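Local coordinates for putative aliphatic sulfonates-binding protein (Escherichia coli, PDB 2X26) that probably serves as the periplasmic binding protein that captures aliphatic sulfonates and delivers them to an ABC-type uptake system, at residues Glu26-Glu31 / Leu206-Glu211; Thr264-Tyr269 / Pro275-Ile280. All coordinates share one frame; numbering follows the deposited sequence.

Along this chain one long-range and one local contact are made, the first joining helix 24-28 to helix 199-218, the second joining helix 255-270 to the chain just after it. Contact 1 opens early, at the end of helix 24-28 ahead of strand 33-38, an outer strand of one five-stranded sheet, and closes 175 residues later on helix 199-218, so the loop it spans takes in the whole of the second sheet. Contact 2 comes afterwards, in series rather than nested or crossed: only five residues separate segment 264-269 on helix 255-270 from segment 275-280, which turns back along it. The centres of the two contacts lie about 34 Å apart, on opposite sides of the chain's centre, and their atoms do not touch.

Contact 1 (Glu26-Glu31 / Leu206-Glu211); sequences EKRYPE and LATFSE
Arg28 reaches from the last turn of helix 24-28 to Glu211 of helix 199-218 and forms an end-on, two-pronged salt bridge, a helix-to-helix tie on one lobe of the periplasmic binding-protein fold. NH2 meets Glu211 OE1 at 2.6 Å with a nearly straight bond (173°), and NH1 meets Glu211 OE2 at 2.8 Å. Both oxygens lie close to the guanidinium plane, yet the nitrogens stand above the carboxylate plane, because the two flat groups are turned 37° from each other. One helical turn before Glu211, Thr208 meets the same arginine: its CG2 lies over one guanidinium face, offset toward the rim, while OG1 takes a weak, strongly bent bond from NH1 at 2.9 Å. The stronger bond of that hydroxyl is to Gly204 O in its own helix. Further out, the arginine chain runs extended from CG to NE, which carries the guanidinium to the side of helix 199-218. Phe209 packs on Leu25 and Trp36, and Phe201 meets the Tyr29 ring edge-to-face. At the margin of that tyrosine ring, close to its plane, CE2 approaches Thr208 OG1 to 4.5 Å.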
loop_
_atom_site.group_PDB
_atom_site.type_symbol
_atom_site.label_atom_id
_atom_site.label_comp_id
_atom_site.label_asym_id
_atom_site.label_seq_id
_atom_site.Cartn_x
_atom_site.Cartn_y
_atom_site.Cartn_z
ATOM N N GLU A 26 -19.728 1.688 8.423
ATOM C CA GLU A 26 -21.141 1.345 8.470
ATOM C C GLU A 26 -21.867 2.274 9.440
ATOM O O GLU A 26 -22.975 2.719 9.143
ATOM C CB GLU A 26 -21.325 -0.127 8.832
ATOM C CG GLU A 26 -20.882 -1.127 7.739
ATOM C CD GLU A 26 -19.419 -1.463 7.763
ATOM O OE1 GLU A 26 -18.653 -0.877 8.550
ATOM O OE2 GLU A 26 -19.021 -2.347 6.975
ATOM N N LYS A 27 -21.239 2.567 10.574
ATOM C CA LYS A 27 -21.855 3.414 11.570
ATOM C C LYS A 27 -21.805 4.882 11.148
ATOM O O LYS A 27 -22.780 5.614 11.361
ATOM C CB LYS A 27 -21.159 3.224 12.907
ATOM C CG LYS A 27 -21.393 1.860 13.516
ATOM C CD LYS A 27 -20.767 1.782 14.907
ATOM C CE LYS A 27 -19.250 1.617 14.880
ATOM N NZ LYS A 27 -18.531 2.161 16.100
ATOM N N ARG A 28 -20.684 5.321 10.510
ATOM C CA ARG A 28 -20.601 6.744 10.134
ATOM C C ARG A 28 -21.437 7.171 8.962
ATOM O O ARG A 28 -21.891 8.312 8.920
ATOM C CB ARG A 28 -19.193 7.188 9.866
ATOM C CG ARG A 28 -18.443 7.170 11.095
ATOM C CD ARG A 28 -17.100 7.718 10.896
ATOM N NE ARG A 28 -16.405 7.499 12.135
ATOM C CZ ARG A 28 -15.197 7.957 12.379
ATOM N NH1 ARG A 28 -14.567 8.647 11.438
ATOM N NH2 ARG A 28 -14.641 7.712 13.556
ATOM N N TYR A 29 -21.630 6.260 8.022
ATOM C CA TYR A 29 -22.370 6.490 6.813
ATOM C C TYR A 29 -23.555 5.440 6.711
ATOM O O TYR A 29 -23.523 4.540 5.876
ATOM C CB TYR A 29 -21.415 6.384 5.634
ATOM C CG TYR A 29 -20.254 7.344 5.762
ATOM C CD1 TYR A 29 -20.418 8.703 5.463
ATOM C CD2 TYR A 29 -18.992 6.910 6.185
ATOM C CE1 TYR A 29 -19.332 9.615 5.596
ATOM C CE2 TYR A 29 -17.914 7.824 6.330
ATOM C CZ TYR A 29 -18.098 9.167 6.001
ATOM O OH TYR A 29 -17.067 10.101 6.117
ATOM N N PRO A 30 -24.571 5.572 7.569
ATOM C CA PRO A 30 -25.647 4.558 7.577
ATOM C C PRO A 30 -26.476 4.547 6.296
ATOM O O PRO A 30 -27.266 3.639 6.066
ATOM C CB PRO A 30 -26.529 4.978 8.761
ATOM C CG PRO A 30 -26.137 6.380 9.110
ATOM C CD PRO A 30 -24.723 6.563 8.657
ATOM N N GLU A 31 -26.273 5.547 5.455
ATOM C CA GLU A 31 -27.025 5.710 4.248
ATOM C C GLU A 31 -26.308 5.187 3.021
ATOM O O GLU A 31 -26.839 5.246 1.907
ATOM C CB GLU A 31 -27.285 7.196 4.098
ATOM C CG GLU A 31 -28.233 7.554 3.080
ATOM C CD GLU A 31 -29.053 8.756 3.484
ATOM O OE1 GLU A 31 -28.742 9.421 4.529
ATOM O OE2 GLU A 31 -30.008 9.009 2.741
ATOM N N LEU A 206 -11.260 8.384 4.203
ATOM C CA LEU A 206 -9.821 8.268 4.461
ATOM C C LEU A 206 -9.491 8.685 5.898
ATOM O O LEU A 206 -8.694 8.010 6.565
ATOM C CB LEU A 206 -9.011 9.083 3.446
ATOM C CG LEU A 206 -9.175 8.616 1.977
ATOM C CD1 LEU A 206 -8.422 9.526 1.029
ATOM C CD2 LEU A 206 -8.746 7.200 1.786
ATOM N N ALA A 207 -10.155 9.711 6.385
ATOM C CA ALA A 207 -9.916 10.186 7.741
ATOM C C ALA A 207 -10.304 9.104 8.738
ATOM O O ALA A 207 -9.581 8.893 9.741
ATOM C CB ALA A 207 -10.722 11.474 7.979
ATOM N N THR A 208 -11.393 8.367 8.422
ATOM C CA THR A 208 -11.832 7.214 9.201
ATOM C C THR A 208 -10.780 6.095 9.205
ATOM O O THR A 208 -10.519 5.514 10.244
ATOM C CB THR A 208 -13.150 6.650 8.668
ATOM O OG1 THR A 208 -14.158 7.657 8.744
ATOM C CG2 THR A 208 -13.624 5.516 9.544
ATOM N N PHE A 209 -10.169 5.788 8.056
ATOM C CA PHE A 209 -9.098 4.758 8.045
ATOM C C PHE A 209 -7.919 5.201 8.892
ATOM O O PHE A 209 -7.257 4.386 9.531
ATOM C CB PHE A 209 -8.564 4.476 6.642
ATOM C CG PHE A 209 -9.603 3.948 5.682
ATOM C CD1 PHE A 209 -10.638 3.134 6.105
ATOM C CD2 PHE A 209 -9.471 4.218 4.317
ATOM C CE1 PHE A 209 -11.585 2.631 5.174
ATOM C CE2 PHE A 209 -10.356 3.690 3.364
ATOM C CZ PHE A 209 -11.436 2.924 3.793
ATOM N N SER A 210 -7.614 6.485 8.852
ATOM C CA SER A 210 -6.472 6.972 9.681
ATOM C C SER A 210 -6.808 6.853 11.194
ATOM O O SER A 210 -5.924 6.487 11.990
ATOM C CB SER A 210 -6.087 8.408 9.268
ATOM O OG SER A 210 -4.990 8.840 10.064
ATOM N N GLU A 211 -8.039 7.167 11.594
ATOM C CA GLU A 211 -8.486 6.962 12.996
ATOM C C GLU A 211 -8.400 5.479 13.375
ATOM O O GLU A 211 -8.028 5.109 14.495
ATOM C CB GLU A 211 -9.930 7.405 13.210
ATOM C CG GLU A 211 -10.172 8.879 13.110
ATOM C CD GLU A 211 -11.653 9.197 13.251
ATOM O OE1 GLU A 211 -12.288 8.724 14.230
ATOM O OE2 GLU A 211 -12.201 9.880 12.362
#

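Contact 2 (Thr264-Tyr269 / Pro275-Ile280); sequences TADLFY and PKKVDI
Tyr269 and Lys277 cross at about a right angle, the aromatic ring lying against the backbone that leads into the lysine. With CG anti to the backbone N (chi1 169°), the ring swings from its helix toward the returning chain. Lys277 N stands over one face, offset toward the rim, 3.6 Å from Tyr269 CD1, whereas Pro275 O sits at the ring edge, 3.7 Å from CE1. The lysine's aliphatic part adds a looser touch, its CG being 4.2 Å from Tyr269 CD2. Beyond CG the chain stays extended through CE and then bends at chi4 (-65°), which brings NZ to Asp266 OD1 at 2.8 Å in a salt bridge. The ammonium approaches from above the carboxylate plane, 41° out of it. In this periplasmic binding-protein fold, helix 255-270 ends and, after a short connection, the irregular chain 275-280 doubles back beside it. Asp266 OD1 also accepts a hydrogen bond from Gln262 NE2, one turn earlier on the helix, and is thus gripped by Gln262 NE2 from its own helix and by Lys277 NZ from the returning chain; Gln262 NE2 also bonds Val278 O. Replacing Asp266 with an alanine would probably leave the Lys277 ammonium without its carboxylate mate and its long chain freer to turn. Deeper in, Ala265 CB rests 4.1 Å from Ile280 CG1. A water bridges the two backbones, donating to Ala265 O and, at 2.7 Å, to Lys276 O.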
loop_
_atom_site.group_PDB
_atom_site.type_symbol
_atom_site.label_atom_id
_atom_site.label_comp_id
_atom_site.label_asym_id
_atom_site.label_seq_id
_atom_site.Cartn_x
_atom_site.Cartn_y
_atom_site.Cartn_z
ATOM N N THR A 264 10.289 6.632 -9.117
ATOM C CA THR A 264 10.118 5.176 -9.176
ATOM C C THR A 264 9.512 4.737 -10.524
ATOM O O THR A 264 9.903 3.708 -11.120
ATOM C CB THR A 264 9.235 4.674 -8.015
ATOM O OG1 THR A 264 9.847 5.093 -6.774
ATOM C CG2 THR A 264 9.128 3.127 -8.048
ATOM N N ALA A 265 8.540 5.506 -11.007
ATOM C CA ALA A 265 7.965 5.195 -12.327
ATOM C C ALA A 265 9.047 5.259 -13.393
ATOM O O ALA A 265 9.140 4.360 -14.239
ATOM C CB ALA A 265 6.815 6.106 -12.675
ATOM N N ASP A 266 9.904 6.278 -13.311
ATOM C CA ASP A 266 11.021 6.365 -14.263
ATOM C C ASP A 266 11.959 5.175 -14.155
ATOM O O ASP A 266 12.307 4.577 -15.184
ATOM C CB ASP A 266 11.805 7.662 -14.122
ATOM C CG ASP A 266 10.948 8.907 -14.345
ATOM O OD1 ASP A 266 9.846 8.823 -14.931
ATOM O OD2 ASP A 266 11.398 9.983 -13.905
ATOM N N LEU A 267 12.333 4.804 -12.929
ATOM C CA LEU A 267 13.188 3.638 -12.695
ATOM C C LEU A 267 12.592 2.361 -13.310
ATOM O O LEU A 267 13.290 1.586 -13.991
ATOM C CB LEU A 267 13.390 3.411 -11.189
ATOM C CG LEU A 267 14.365 2.289 -10.776
ATOM C CD1 LEU A 267 15.768 2.582 -11.353
ATOM C CD2 LEU A 267 14.411 2.047 -9.236
ATOM N N PHE A 268 11.302 2.138 -13.068
ATOM C CA PHE A 268 10.627 0.980 -13.626
ATOM C C PHE A 268 10.568 0.997 -15.158
ATOM O O PHE A 268 10.859 -0.025 -15.787
ATOM C CB PHE A 268 9.263 0.724 -12.971
ATOM C CG PHE A 268 9.359 -0.096 -11.708
ATOM C CD1 PHE A 268 10.196 0.300 -10.667
ATOM C CD2 PHE A 268 8.607 -1.274 -11.547
ATOM C CE1 PHE A 268 10.294 -0.487 -9.485
ATOM C CE2 PHE A 268 8.718 -2.031 -10.399
ATOM C CZ PHE A 268 9.543 -1.638 -9.364
ATOM N N TYR A 269 10.283 2.159 -15.757
ATOM C CA TYR A 269 10.303 2.264 -17.222
ATOM C C TYR A 269 11.722 2.022 -17.766
ATOM O O TYR A 269 11.898 1.373 -18.822
ATOM C CB TYR A 269 9.831 3.645 -17.663
ATOM C CG TYR A 269 10.054 3.955 -19.140
ATOM C CD1 TYR A 269 9.327 3.287 -20.125
ATOM C CD2 TYR A 269 10.958 4.956 -19.544
ATOM C CE1 TYR A 269 9.499 3.581 -21.477
ATOM C CE2 TYR A 269 11.141 5.255 -20.897
ATOM C CZ TYR A 269 10.405 4.561 -21.854
ATOM O OH TYR A 269 10.572 4.852 -23.189
ATOM N N PRO A 275 5.886 -0.589 -19.828
ATOM C CA PRO A 275 6.169 -0.280 -21.219
ATOM C C PRO A 275 6.217 1.217 -21.535
ATOM O O PRO A 275 6.641 1.598 -22.642
ATOM C CB PRO A 275 4.973 -0.919 -21.966
ATOM C CG PRO A 275 3.862 -0.903 -21.004
ATOM C CD PRO A 275 4.491 -1.072 -19.643
ATOM N N LYS A 276 5.747 2.049 -20.604
ATOM C CA LYS A 276 5.568 3.490 -20.849
ATOM C C LYS A 276 6.056 4.321 -19.683
ATOM O O LYS A 276 6.001 3.896 -18.534
ATOM C CB LYS A 276 4.082 3.845 -21.116
ATOM C CG LYS A 276 3.584 3.487 -22.527
ATOM C CD LYS A 276 2.268 4.223 -22.929
ATOM C CE LYS A 276 1.555 3.488 -24.079
ATOM N NZ LYS A 276 2.244 3.608 -25.392
ATOM N N LYS A 277 6.538 5.519 -19.986
ATOM C CA LYS A 277 6.766 6.520 -18.957
ATOM C C LYS A 277 5.371 6.980 -18.541
ATOM O O LYS A 277 4.445 6.966 -19.352
ATOM C CB LYS A 277 7.640 7.662 -19.509
ATOM C CG LYS A 277 8.612 8.251 -18.490
ATOM C CD LYS A 277 9.372 9.424 -19.069
ATOM C CE LYS A 277 10.211 10.150 -17.995
ATOM N NZ LYS A 277 9.414 10.826 -16.899
ATOM N N VAL A 278 5.166 7.283 -17.277
ATOM C CA VAL A 278 3.842 7.747 -16.847
ATOM C C VAL A 278 3.990 9.207 -16.380
ATOM O O VAL A 278 5.053 9.598 -15.924
ATOM C CB VAL A 278 3.260 6.860 -15.696
ATOM C CG1 VAL A 278 1.815 7.295 -15.277
ATOM C CG2 VAL A 278 3.258 5.412 -16.104
ATOM N N ASP A 279 2.936 9.997 -16.487
ATOM C CA ASP A 279 2.942 11.326 -15.899
ATOM C C ASP A 279 2.256 11.212 -14.528
ATOM O O ASP A 279 1.037 11.385 -14.435
ATOM C CB ASP A 279 2.149 12.289 -16.799
ATOM C CG ASP A 279 2.185 13.735 -16.296
ATOM O OD1 ASP A 279 2.765 13.991 -15.212
ATOM O OD2 ASP A 279 1.644 14.623 -16.996
ATOM N N ILE A 280 3.006 10.910 -13.463
ATOM C CA ILE A 280 2.355 10.638 -12.178
ATOM C C ILE A 280 1.498 11.817 -11.697
ATOM O O ILE A 280 0.408 11.603 -11.146
ATOM C CB ILE A 280 3.390 10.271 -11.050
ATOM C CG1 ILE A 280 4.087 8.950 -11.405
ATOM C CG2 ILE A 280 2.730 10.279 -9.589
ATOM C CD1 ILE A 280 3.106 7.795 -11.480
HETATM O O HOH W 1 6.571 4.476 -15.978
#